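Local structure of Mgp-operon protein 3 (Mycoplasma pneumoniae, 6RJ1) at residues N183-D188 / G214-G220; T582-S587 / A616-S622. The protein probably acts as a surface adhesin that works with P1 in attaching this human pathogen to host cells, perhaps by recognising sugars. Residues are numbered along the deposited sequence.

Overall arrangement
The two contacts illustrate how loop-rich regions of a large adhesin can be held together with little regular sheet. Contact 1 pairs the lead-in and first residues of helix 187-192 antiparallel with a loop, while contact 2, which lies later in the chain, sets a beta turn beside a loop running in the same direction. Their centres lie 16 Å apart and their nearest atoms about 6 Å apart, so they do not touch. Both centres are 28 Å from that of the chain, on the same side. Residues next to the segments link the two regions: T619 of contact 2 touches P213, immediately before G214, and Q575, hydrogen-bonded to V185 of contact 1, begins strand 575-577, after which segment 582-587 follows.

Contact 1 of 2, residues N183-D188 / G214-G220; sequences NGVAQD and GPKAVTG
The extended part of 183-188, residues 184-186, runs antiparallel to 217-220, with G184 opposite G220 (CA to CA 4.5 Å), A186 opposite V218 (4.5 Å) and, beyond it, D188 near P215 (4.7 Å). Phi in 184-186 is near -70° and psi 146° to 176°; G214 to A217 form a type I turn, closed by A217 N to G214 O at 3.2 Å. G220 takes phi/psi 163°/-146°, where a CB would jam against the carbonyl O of T219; a CB on G184 would clash with G220 C at 2.8 Å. The main-chain hydrogen bonds are G184 N to G220 O (2.8 Å), T219 N to V185 O (3.1 Å), Q187 N to A217 O (2.9 Å) and D188 N to P215 O (2.8 Å). A186 and V218 thus form a non-hydrogen-bonded antiparallel pair, a single beta bridge. It illustrates how a helix can start against a turn: A186 is the N-cap of helix 187-192, whose first amides meet carbonyls of the loop leading into strand 220-222. Side-chain hydrogen bonds run from T219 OG1 (chi1 p) to V185 O (2.7 Å) and from Q187 NE2 (p, t) to G214 O (2.8 Å). K216 (m, m, t, t) brings NZ into a salt bridge with D188 OD2 (2.9 Å). Van der Waals contacts include P215 CB to D188 CB (3.6 Å).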
ATOM      1  N   ASN A 183     -23.129  -2.111   7.383  1.00 68.49           N
ATOM      2  CA  ASN A 183     -23.215  -0.655   7.346  1.00 67.75           C
ATOM      3  C   ASN A 183     -23.465  -0.030   8.709  1.00 69.47           C
ATOM      4  O   ASN A 183     -24.253  -0.545   9.508  1.00 68.12           O
ATOM      5  CB  ASN A 183     -24.328  -0.208   6.397  1.00 66.74           C
ATOM      6  CG  ASN A 183     -23.906   0.093   4.994  1.00 78.15           C
ATOM      7  OD1 ASN A 183     -22.743   0.402   4.691  1.00 71.14           O
ATOM      8  ND2 ASN A 183     -24.875   0.040   4.111  1.00 73.40           N
ATOM      9  N   GLY A 184     -22.805   1.097   8.931  1.00 65.11           N
ATOM     10  CA  GLY A 184     -22.978   1.906  10.121  1.00 64.69           C
ATOM     11  C   GLY A 184     -24.298   2.653  10.068  1.00 69.00           C
ATOM     12  O   GLY A 184     -25.029   2.581   9.073  1.00 70.08           O
ATOM     13  N   VAL A 185     -24.613   3.362  11.147  1.00 63.63           N
ATOM     14  CA  VAL A 185     -25.832   4.142  11.318  1.00 62.72           C
ATOM     15  C   VAL A 185     -25.885   5.345  10.337  1.00 65.55           C
ATOM     16  O   VAL A 185     -24.837   5.865   9.978  1.00 65.78           O
ATOM     17  CB  VAL A 185     -25.931   4.516  12.824  1.00 66.57           C
ATOM     18  CG1 VAL A 185     -26.666   5.820  13.070  1.00 66.37           C
ATOM     19  CG2 VAL A 185     -26.573   3.383  13.612  1.00 66.57           C
ATOM     20  N   ALA A 186     -27.093   5.731   9.855  1.00 60.31           N
ATOM     21  CA  ALA A 186     -27.291   6.863   8.943  1.00 59.24           C
ATOM     22  C   ALA A 186     -27.002   8.170   9.675  1.00 63.35           C
ATOM     23  O   ALA A 186     -27.224   8.238  10.881  1.00 64.59           O
ATOM     24  CB  ALA A 186     -28.716   6.866   8.431  1.00 59.70           C
ATOM     25  N   GLN A 187     -26.531   9.209   8.971  1.00 59.06           N
ATOM     26  CA  GLN A 187     -26.206  10.466   9.649  1.00 58.70           C
ATOM     27  C   GLN A 187     -27.426  11.182  10.278  1.00 62.82           C
ATOM     28  O   GLN A 187     -27.219  11.870  11.272  1.00 61.66           O
ATOM     29  CB  GLN A 187     -25.361  11.415   8.778  1.00 59.54           C
ATOM     30  CG  GLN A 187     -26.014  12.005   7.546  1.00 58.88           C
ATOM     31  CD  GLN A 187     -25.139  13.066   6.908  1.00 69.69           C
ATOM     32  OE1 GLN A 187     -24.145  13.556   7.480  1.00 59.16           O
ATOM     33  NE2 GLN A 187     -25.491  13.451   5.696  1.00 60.97           N
ATOM     34  N   ASP A 188     -28.679  10.954   9.797  1.00 62.01           N
ATOM     35  CA  ASP A 188     -29.871  11.584  10.420  1.00 62.81           C
ATOM     36  C   ASP A 188     -30.146  11.044  11.823  1.00 66.22           C
ATOM     37  O   ASP A 188     -30.589  11.798  12.682  1.00 65.82           O
ATOM     38  CB  ASP A 188     -31.132  11.506   9.529  1.00 65.44           C
ATOM     39  CG  ASP A 188     -31.654  10.118   9.163  1.00 78.07           C
ATOM     40  OD1 ASP A 188     -30.900   9.129   9.329  1.00 79.02           O
ATOM     41  OD2 ASP A 188     -32.806  10.026   8.686  1.00 82.64           O
ATOM     42  N   GLY A 214     -28.544  14.176   1.966  1.00 66.49           N
ATOM     43  CA  GLY A 214     -28.358  12.777   2.328  1.00 65.86           C
ATOM     44  C   GLY A 214     -28.534  12.433   3.790  1.00 68.36           C
ATOM     45  O   GLY A 214     -27.548  12.072   4.439  1.00 67.81           O
ATOM     46  N   PRO A 215     -29.780  12.449   4.335  1.00 63.46           N
ATOM     47  CA  PRO A 215     -29.959  12.067   5.750  1.00 62.64           C
ATOM     48  C   PRO A 215     -29.636  10.594   6.010  1.00 65.62           C
ATOM     49  O   PRO A 215     -29.235  10.241   7.117  1.00 65.04           O
ATOM     50  CB  PRO A 215     -31.442  12.362   6.009  1.00 63.79           C
ATOM     51  CG  PRO A 215     -32.086  12.307   4.688  1.00 67.55           C
ATOM     52  CD  PRO A 215     -31.075  12.814   3.717  1.00 63.68           C
ATOM     53  N   LYS A 216     -29.803   9.752   4.974  1.00 61.60           N
ATOM     54  CA  LYS A 216     -29.585   8.309   5.024  1.00 60.95           C
ATOM     55  C   LYS A 216     -28.150   7.893   4.697  1.00 63.29           C
ATOM     56  O   LYS A 216     -27.867   6.693   4.675  1.00 63.06           O
ATOM     57  CB  LYS A 216     -30.608   7.556   4.138  1.00 62.41           C
ATOM     58  CG  LYS A 216     -32.077   7.815   4.485  1.00 70.26           C
ATOM     59  CD  LYS A 216     -32.471   7.467   5.928  1.00 78.31           C
ATOM     60  CE  LYS A 216     -33.884   7.930   6.218  1.00 84.35           C
ATOM     61  NZ  LYS A 216     -34.251   7.726   7.643  1.00 90.11           N
ATOM     62  N   ALA A 217     -27.242   8.866   4.480  1.00 59.18           N
ATOM     63  CA  ALA A 217     -25.829   8.595   4.191  1.00 58.98           C
ATOM     64  C   ALA A 217     -25.155   7.890   5.376  1.00 63.38           C
ATOM     65  O   ALA A 217     -25.241   8.358   6.515  1.00 63.22           O
ATOM     66  CB  ALA A 217     -25.098   9.881   3.846  1.00 59.59           C
ATOM     67  N   VAL A 218     -24.553   6.723   5.104  1.00 60.00           N
ATOM     68  CA  VAL A 218     -23.917   5.857   6.099  1.00 59.09           C
ATOM     69  C   VAL A 218     -22.638   6.492   6.653  1.00 64.23           C
ATOM     70  O   VAL A 218     -21.780   6.941   5.894  1.00 64.33           O
ATOM     71  CB  VAL A 218     -23.713   4.413   5.561  1.00 61.43           C
ATOM     72  CG1 VAL A 218     -23.039   3.528   6.594  1.00 60.88           C
ATOM     73  CG2 VAL A 218     -25.046   3.794   5.125  1.00 60.59           C
ATOM     74  N   THR A 219     -22.546   6.543   7.995  1.00 61.16           N
ATOM     75  CA  THR A 219     -21.450   7.127   8.772  1.00 60.24           C
ATOM     76  C   THR A 219     -20.221   6.211   8.938  1.00 63.49           C
ATOM     77  O   THR A 219     -19.177   6.672   9.412  1.00 63.43           O
ATOM     78  CB  THR A 219     -21.968   7.596  10.134  1.00 65.76           C
ATOM     79  OG1 THR A 219     -22.401   6.463  10.893  1.00 63.25           O
ATOM     80  CG2 THR A 219     -23.076   8.620  10.019  1.00 62.97           C
ATOM     81  N   GLY A 220     -20.346   4.942   8.555  1.00 58.49           N
ATOM     82  CA  GLY A 220     -19.243   4.002   8.668  1.00 57.93           C
ATOM     83  C   GLY A 220     -19.627   2.546   8.579  1.00 62.39           C
ATOM     84  O   GLY A 220     -20.523   2.175   7.818  1.00 63.28           O
TER

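Contact 2 of 2, residues T582-S587 / A616-S622; sequences TAGLDS and AYVTPVS
L585 lies at the apolar centre. Its CA-to-CB bond points toward the other segment, and the mt rotamer brings CD1 to 3.9 Å from A616 CB and 4.4 Å from P620 CB, with CG 4.3 Å from V618 CB. Beside it V618, with chi1 between wells at -142°, turns CG1 to T582 CG2 (3.8 Å) and to A583 O (3.2 Å). The backbones run in the same direction, G584 beside T619 (CA to CA 5.1 Å), L585 beside P620 (4.9 Å) and D586 beside V621 (5.8 Å), yet neither segment forms a regular strand with the other. One main-chain hydrogen bond joins them, L585 N to T619 O, 2.8 Å and nearly straight at 173°. The principle on display is a type I beta turn, G584 to S587, docked on a neighbouring loop within the MgpC adhesin family region, which belongs to the beta-propeller clan. S587 N and OG both donate to G584 O, at 3.2 and 2.7 Å. G584 must be slim: a CB there would fall 2.2 Å from S622 OG. Within the other segment, T619 OG1 donates to V621 O (2.7 Å), spanning P620. At the polar edge D586, in p, holds S622 by both oxygens: S622 OG donates to OD1 (2.8 Å) and S622 N to OD2 (2.9 Å). Two asparagines bridge the segments from outside, N597 hydrogen-bonded to G584 N and S622 OG, and N606 hydrogen-bonded to T582 O and T619 N.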
ATOM      1  N   THR A 582     -16.815  10.799  -2.885  1.00 57.71           N
ATOM      2  CA  THR A 582     -16.952  10.970  -4.328  1.00 57.95           C
ATOM      3  C   THR A 582     -17.561  12.334  -4.644  1.00 64.98           C
ATOM      4  O   THR A 582     -18.538  12.729  -4.009  1.00 65.25           O
ATOM      5  CB  THR A 582     -17.743   9.792  -4.918  1.00 58.96           C
ATOM      6  OG1 THR A 582     -17.076   8.584  -4.550  1.00 60.04           O
ATOM      7  CG2 THR A 582     -17.884   9.868  -6.434  1.00 53.02           C
ATOM      8  N   ALA A 583     -16.970  13.047  -5.617  1.00 62.90           N
ATOM      9  CA  ALA A 583     -17.420  14.353  -6.090  1.00 62.83           C
ATOM     10  C   ALA A 583     -18.874  14.264  -6.543  1.00 69.89           C
ATOM     11  O   ALA A 583     -19.260  13.273  -7.162  1.00 69.87           O
ATOM     12  CB  ALA A 583     -16.547  14.803  -7.250  1.00 63.21           C
ATOM     13  N   GLY A 584     -19.657  15.290  -6.218  1.00 68.45           N
ATOM     14  CA  GLY A 584     -21.075  15.371  -6.560  1.00 69.38           C
ATOM     15  C   GLY A 584     -21.372  15.304  -8.046  1.00 75.36           C
ATOM     16  O   GLY A 584     -20.497  15.585  -8.871  1.00 74.44           O
ATOM     17  N   LEU A 585     -22.615  14.922  -8.399  1.00 73.54           N
ATOM     18  CA  LEU A 585     -23.061  14.815  -9.791  1.00 74.03           C
ATOM     19  C   LEU A 585     -23.034  16.167 -10.507  1.00 80.79           C
ATOM     20  O   LEU A 585     -22.793  16.231 -11.713  1.00 81.32           O
ATOM     21  CB  LEU A 585     -24.467  14.202  -9.867  1.00 73.69           C
ATOM     22  CG  LEU A 585     -24.569  12.704  -9.604  1.00 78.18           C
ATOM     23  CD1 LEU A 585     -26.009  12.290  -9.392  1.00 77.95           C
ATOM     24  CD2 LEU A 585     -23.963  11.891 -10.732  1.00 81.46           C
ATOM     25  N   ASP A 586     -23.246  17.236  -9.740  1.00 78.32           N
ATOM     26  CA  ASP A 586     -23.289  18.633 -10.162  1.00 78.58           C
ATOM     27  C   ASP A 586     -21.919  19.338 -10.103  1.00 82.76           C
ATOM     28  O   ASP A 586     -21.873  20.569 -10.166  1.00 81.96           O
ATOM     29  CB  ASP A 586     -24.312  19.387  -9.289  1.00 80.57           C
ATOM     30  CG  ASP A 586     -23.948  19.436  -7.814  1.00 94.55           C
ATOM     31  OD1 ASP A 586     -23.546  18.384  -7.258  1.00 95.27           O
ATOM     32  OD2 ASP A 586     -24.072  20.516  -7.214  1.00103.16           O
ATOM     33  N   SER A 587     -20.811  18.577  -9.990  1.00 79.96           N
ATOM     34  CA  SER A 587     -19.471  19.168  -9.947  1.00 80.30           C
ATOM     35  C   SER A 587     -19.163  19.892 -11.248  1.00 86.46           C
ATOM     36  O   SER A 587     -19.630  19.475 -12.314  1.00 85.59           O
ATOM     37  CB  SER A 587     -18.413  18.094  -9.733  1.00 83.28           C
ATOM     38  OG  SER A 587     -18.572  17.431  -8.495  1.00 92.90           O
ATOM     39  N   ALA A 616     -28.537   6.659  -8.638  1.00 86.78           N
ATOM     40  CA  ALA A 616     -27.143   7.097  -8.591  1.00 83.65           C
ATOM     41  C   ALA A 616     -26.693   6.944  -7.143  1.00 83.90           C
ATOM     42  O   ALA A 616     -27.510   7.092  -6.219  1.00 83.30           O
ATOM     43  CB  ALA A 616     -27.013   8.547  -9.032  1.00 83.92           C
ATOM     44  N   TYR A 617     -25.414   6.609  -6.936  1.00 77.17           N
ATOM     45  CA  TYR A 617     -24.893   6.437  -5.583  1.00 75.36           C
ATOM     46  C   TYR A 617     -24.153   7.692  -5.072  1.00 74.04           C
ATOM     47  O   TYR A 617     -23.589   7.671  -3.986  1.00 72.43           O
ATOM     48  CB  TYR A 617     -24.050   5.155  -5.479  1.00 76.82           C
ATOM     49  CG  TYR A 617     -24.900   3.904  -5.407  1.00 79.11           C
ATOM     50  CD1 TYR A 617     -25.468   3.490  -4.205  1.00 81.34           C
ATOM     51  CD2 TYR A 617     -25.137   3.132  -6.539  1.00 80.05           C
ATOM     52  CE1 TYR A 617     -26.246   2.336  -4.130  1.00 82.46           C
ATOM     53  CE2 TYR A 617     -25.918   1.976  -6.479  1.00 81.08           C
ATOM     54  CZ  TYR A 617     -26.469   1.581  -5.270  1.00 89.32           C
ATOM     55  OH  TYR A 617     -27.245   0.447  -5.198  1.00 90.54           O
ATOM     56  N   VAL A 618     -24.222   8.794  -5.838  1.00 68.99           N
ATOM     57  CA  VAL A 618     -23.597  10.086  -5.529  1.00 68.47           C
ATOM     58  C   VAL A 618     -24.658  11.173  -5.367  1.00 73.51           C
ATOM     59  O   VAL A 618     -25.742  11.075  -5.950  1.00 73.55           O
ATOM     60  CB  VAL A 618     -22.535  10.538  -6.564  1.00 71.78           C
ATOM     61  CG1 VAL A 618     -21.361  11.207  -5.874  1.00 71.57           C
ATOM     62  CG2 VAL A 618     -22.057   9.395  -7.448  1.00 71.56           C
ATOM     63  N   THR A 619     -24.320  12.231  -4.615  1.00 70.24           N
ATOM     64  CA  THR A 619     -25.201  13.364  -4.352  1.00 70.21           C
ATOM     65  C   THR A 619     -25.484  14.195  -5.607  1.00 74.64           C
ATOM     66  O   THR A 619     -24.557  14.496  -6.363  1.00 74.67           O
ATOM     67  CB  THR A 619     -24.677  14.215  -3.183  1.00 78.73           C
ATOM     68  OG1 THR A 619     -25.592  15.281  -2.941  1.00 76.37           O
ATOM     69  CG2 THR A 619     -23.270  14.777  -3.419  1.00 78.34           C
ATOM     70  N   PRO A 620     -26.752  14.592  -5.840  1.00 71.67           N
ATOM     71  CA  PRO A 620     -27.049  15.431  -7.013  1.00 71.32           C
ATOM     72  C   PRO A 620     -26.736  16.913  -6.775  1.00 76.28           C
ATOM     73  O   PRO A 620     -26.712  17.680  -7.730  1.00 76.53           O
ATOM     74  CB  PRO A 620     -28.536  15.172  -7.282  1.00 72.94           C
ATOM     75  CG  PRO A 620     -29.030  14.317  -6.112  1.00 77.87           C
ATOM     76  CD  PRO A 620     -27.975  14.324  -5.060  1.00 73.53           C
ATOM     77  N   VAL A 621     -26.505  17.316  -5.507  1.00 73.81           N
ATOM     78  CA  VAL A 621     -26.134  18.685  -5.116  1.00 73.68           C
ATOM     79  C   VAL A 621     -24.899  18.678  -4.196  1.00 77.24           C
ATOM     80  O   VAL A 621     -24.803  17.861  -3.277  1.00 76.24           O
ATOM     81  CB  VAL A 621     -27.285  19.562  -4.555  1.00 77.30           C
ATOM     82  CG1 VAL A 621     -28.263  19.967  -5.655  1.00 77.38           C
ATOM     83  CG2 VAL A 621     -28.005  18.881  -3.409  1.00 76.65           C
ATOM     84  N   SER A 622     -23.943  19.574  -4.480  1.00 73.94           N
ATOM     85  CA  SER A 622     -22.685  19.730  -3.747  1.00 73.73           C
ATOM     86  C   SER A 622     -22.118  21.144  -3.936  1.00 77.51           C
ATOM     87  O   SER A 622     -22.582  21.892  -4.796  1.00 76.63           O
ATOM     88  CB  SER A 622     -21.663  18.687  -4.205  1.00 76.87           C
ATOM     89  OG  SER A 622     -21.352  18.828  -5.584  1.00 85.07           O
TER